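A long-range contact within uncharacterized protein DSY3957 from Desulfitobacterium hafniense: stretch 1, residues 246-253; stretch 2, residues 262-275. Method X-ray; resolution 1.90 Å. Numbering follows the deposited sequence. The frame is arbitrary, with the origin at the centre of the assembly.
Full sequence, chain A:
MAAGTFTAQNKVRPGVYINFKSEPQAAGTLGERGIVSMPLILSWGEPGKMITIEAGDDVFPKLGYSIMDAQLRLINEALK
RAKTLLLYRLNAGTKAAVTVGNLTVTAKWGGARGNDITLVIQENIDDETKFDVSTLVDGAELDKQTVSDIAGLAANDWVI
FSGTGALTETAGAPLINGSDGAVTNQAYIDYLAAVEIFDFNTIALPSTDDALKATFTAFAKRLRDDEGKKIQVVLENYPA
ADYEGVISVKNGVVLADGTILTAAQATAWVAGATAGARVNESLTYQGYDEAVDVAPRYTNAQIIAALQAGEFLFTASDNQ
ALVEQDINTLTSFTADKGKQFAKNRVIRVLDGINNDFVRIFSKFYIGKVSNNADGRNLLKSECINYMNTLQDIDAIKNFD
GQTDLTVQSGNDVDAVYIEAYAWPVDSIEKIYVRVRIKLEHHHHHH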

# COMPACT_ATOMS: atom_id res chain seq x y z
N VAL A 246 -7.13 -1.47 12.75
CA VAL A 246 -5.69 -1.57 12.94
C VAL A 246 -5.18 -2.99 13.21
O VAL A 246 -5.68 -3.68 14.08
N ILE A 247 -4.19 -3.42 12.43
CA ILE A 247 -3.60 -4.73 12.62
C ILE A 247 -2.23 -4.49 13.25
O ILE A 247 -1.48 -3.63 12.80
N SER A 248 -1.91 -5.25 14.29
CA SER A 248 -0.63 -5.09 14.99
C SER A 248 0.26 -6.33 14.88
O SER A 248 -0.02 -7.36 15.50
N VAL A 249 1.33 -6.21 14.11
CA VAL A 249 2.29 -7.31 13.92
C VAL A 249 3.24 -7.35 15.12
O VAL A 249 3.91 -6.36 15.41
N LYS A 250 3.30 -8.49 15.79
CA LYS A 250 4.15 -8.66 16.98
C LYS A 250 5.59 -9.04 16.70
O LYS A 250 6.53 -8.46 17.27
N ASN A 251 5.78 -10.04 15.84
CA ASN A 251 7.13 -10.50 15.52
C ASN A 251 7.46 -10.44 14.03
O ASN A 251 6.63 -10.06 13.20
N GLY A 252 8.69 -10.81 13.71
CA GLY A 252 9.14 -10.80 12.33
C GLY A 252 9.42 -12.21 11.86
O GLY A 252 9.00 -13.19 12.48
N VAL A 253 10.15 -12.32 10.76
CA VAL A 253 10.46 -13.62 10.21
C VAL A 253 11.88 -13.72 9.71
O VAL A 253 12.61 -12.73 9.66
N THR A 262 12.37 -7.52 10.99
CA THR A 262 11.76 -7.15 12.26
C THR A 262 10.25 -7.08 12.09
O THR A 262 9.74 -7.19 10.98
N ALA A 263 9.55 -6.89 13.20
CA ALA A 263 8.09 -6.78 13.14
C ALA A 263 7.74 -5.54 12.32
O ALA A 263 6.79 -5.55 11.52
N ALA A 264 8.49 -4.47 12.52
CA ALA A 264 8.25 -3.23 11.79
C ALA A 264 8.37 -3.47 10.28
O ALA A 264 7.55 -2.99 9.50
N GLN A 265 9.40 -4.21 9.87
CA GLN A 265 9.59 -4.51 8.46
C GLN A 265 8.51 -5.46 7.94
O GLN A 265 8.12 -5.40 6.77
N ALA A 266 8.05 -6.34 8.83
CA ALA A 266 7.03 -7.32 8.48
C ALA A 266 5.67 -6.69 8.17
O ALA A 266 4.83 -7.31 7.52
N THR A 267 5.45 -5.45 8.61
CA THR A 267 4.18 -4.78 8.32
C THR A 267 3.97 -4.63 6.82
O THR A 267 2.84 -4.60 6.35
N ALA A 268 5.07 -4.55 6.07
CA ALA A 268 4.99 -4.40 4.61
C ALA A 268 4.26 -5.59 3.99
O ALA A 268 3.28 -5.41 3.25
N TRP A 269 4.73 -6.80 4.27
CA TRP A 269 4.09 -8.00 3.73
C TRP A 269 2.68 -8.16 4.27
O TRP A 269 1.75 -8.47 3.52
N VAL A 270 2.51 -7.96 5.57
CA VAL A 270 1.18 -8.11 6.16
C VAL A 270 0.16 -7.18 5.50
O VAL A 270 -0.97 -7.59 5.23
N ALA A 271 0.57 -5.94 5.23
CA ALA A 271 -0.31 -4.97 4.59
C ALA A 271 -0.61 -5.39 3.16
O ALA A 271 -1.74 -5.29 2.70
N GLY A 272 0.42 -5.86 2.47
CA GLY A 272 0.24 -6.30 1.09
C GLY A 272 -0.65 -7.52 1.01
O GLY A 272 -1.51 -7.62 0.14
N ALA A 273 -0.45 -8.45 1.94
CA ALA A 273 -1.24 -9.68 1.99
C ALA A 273 -2.70 -9.42 2.34
O ALA A 273 -3.61 -10.06 1.82
N THR A 274 -2.91 -8.46 3.24
CA THR A 274 -4.25 -8.09 3.66
C THR A 274 -4.98 -7.43 2.49
O THR A 274 -6.13 -7.73 2.21
N ALA A 275 -4.28 -6.52 1.82
CA ALA A 275 -4.85 -5.82 0.68
C ALA A 275 -5.15 -6.80 -0.46
O ALA A 275 -6.18 -6.70 -1.12

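This is a small, mainly apolar contact in which one face of a helix packs on a short strand and the turn after it, with no hydrogen bond between the two stretches. The axes of strand 246-249 and the helix approach to 8.5 Å, at 132° between their N-to-C directions. About 383 Å² is buried, both sides summed.

Along the strand, side chains alternate. Ile 247 and Val 249 point toward the helix, while Ser 248 points away and finds its hydrogen bond elsewhere in the structure. From the helix, Ala 263, Ala 266, Val 270 and Thr 274 point toward the first stretch, and Thr 267 points sideways. Val 249 has the largest covered area, 82 Å². Val 249 has chi1 t; Val 249 CG1 is 4.0 Å from Ala 266 CB, and Val 249 CG2 is 3.7 Å from Val 270 CG2. CG2 of Val 249 also lies 4.2 Å from CG2 of Thr 267. Ile 247 is m at chi1 and t at chi2. Ile 247 CG2 is 4.2 Å from Val 270 CG1, and Ile 247 CD1 is 3.8 Å from Thr 274 OG1. Val 270 has chi1 t.

The hydroxyls of Thr 267 (chi1 p) and Thr 274 (chi1 m) bond to helix backbone oxygens. Thr 267 OG1 donates to Ala 264 O at 2.7 Å, and Thr 274 OG1 donates to Val 270 O at 2.8 Å.

Near the turn, small residues allow close approach. CB of Ala 263 sits 3.4 Å from Lys 250 O and 3.7 Å from Val 249 O. Ala 263 CA makes a CA-H...O contact with Asn 251 O at 3.6 Å; that oxygen has no hydrogen-bond partner in the model. Gly 252 CA lies 3.9 Å from Thr 262 C, and an ideal CB there would clash with that carbon. Thr 262 caps the helix: Thr 262 OG1, with chi1 p, accepts from Gln 265 N at 3.1 Å.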

# COMPACT_ATOMS: atom_id res chain seq x y z
CB VAL A 246 -5.21 -0.69 14.13
CG1 VAL A 246 -3.72 -0.87 14.34
CG2 VAL A 246 -5.55 0.76 13.86
CB ILE A 247 -3.42 -5.49 11.27
CG1 ILE A 247 -4.79 -5.80 10.67
CG2 ILE A 247 -2.62 -6.77 11.49
CD1 ILE A 247 -4.75 -6.23 9.20
CB SER A 248 -0.87 -4.78 16.47
OG SER A 248 0.35 -4.58 17.16
CB VAL A 249 3.10 -7.11 12.63
CG1 VAL A 249 4.01 -8.30 12.39
CG2 VAL A 249 2.16 -6.90 11.45
CB LYS A 250 3.53 -9.70 17.92
CG LYS A 250 4.19 -9.78 19.31
CD LYS A 250 3.53 -10.85 20.17
CE LYS A 250 4.09 -10.86 21.60
NZ LYS A 250 3.81 -9.58 22.32
CB ASN A 251 7.36 -11.92 16.08
CG ASN A 251 6.43 -12.97 15.49
OD1 ASN A 251 5.41 -12.64 14.89
ND2 ASN A 251 6.77 -14.24 15.69
CB VAL A 253 9.51 -13.93 9.03
CG1 VAL A 253 8.07 -13.95 9.51
CG2 VAL A 253 9.68 -12.87 7.95
CB THR A 262 12.21 -5.76 12.71
OG1 THR A 262 11.83 -4.81 11.71
CG2 THR A 262 13.70 -5.71 12.93
CB ALA A 263 7.51 -6.67 14.54
CB ALA A 264 9.25 -2.15 12.21
CB GLN A 265 10.95 -5.15 8.22
CG GLN A 265 12.14 -4.24 8.48
CD GLN A 265 13.44 -4.98 8.28
OE1 GLN A 265 13.72 -5.95 8.98
NE2 GLN A 265 14.25 -4.54 7.32
CB ALA A 266 6.88 -8.34 9.62
CB THR A 267 4.10 -3.35 8.96
OG1 THR A 267 5.10 -2.51 8.38
CG2 THR A 267 4.31 -3.42 10.47
CB ALA A 268 6.40 -4.28 4.02
CB TRP A 269 4.90 -9.25 4.08
CG TRP A 269 4.30 -10.51 3.51
CD1 TRP A 269 4.55 -11.05 2.28
CD2 TRP A 269 3.34 -11.36 4.13
NE1 TRP A 269 3.80 -12.19 2.09
CE2 TRP A 269 3.05 -12.41 3.22
CE3 TRP A 269 2.69 -11.36 5.38
CZ2 TRP A 269 2.14 -13.43 3.51
CZ3 TRP A 269 1.78 -12.38 5.66
CH2 TRP A 269 1.52 -13.40 4.73
CB VAL A 270 1.20 -7.85 7.69
CG1 VAL A 270 -0.21 -7.97 8.26
CG2 VAL A 270 2.11 -8.86 8.36
CB ALA A 271 0.35 -3.59 4.60
CB ALA A 273 -0.63 -10.65 3.02
CB THR A 274 -4.18 -7.10 4.86
OG1 THR A 274 -3.61 -7.78 5.98
CG2 THR A 274 -5.56 -6.58 5.22
CB ALA A 275 -3.88 -4.74 0.21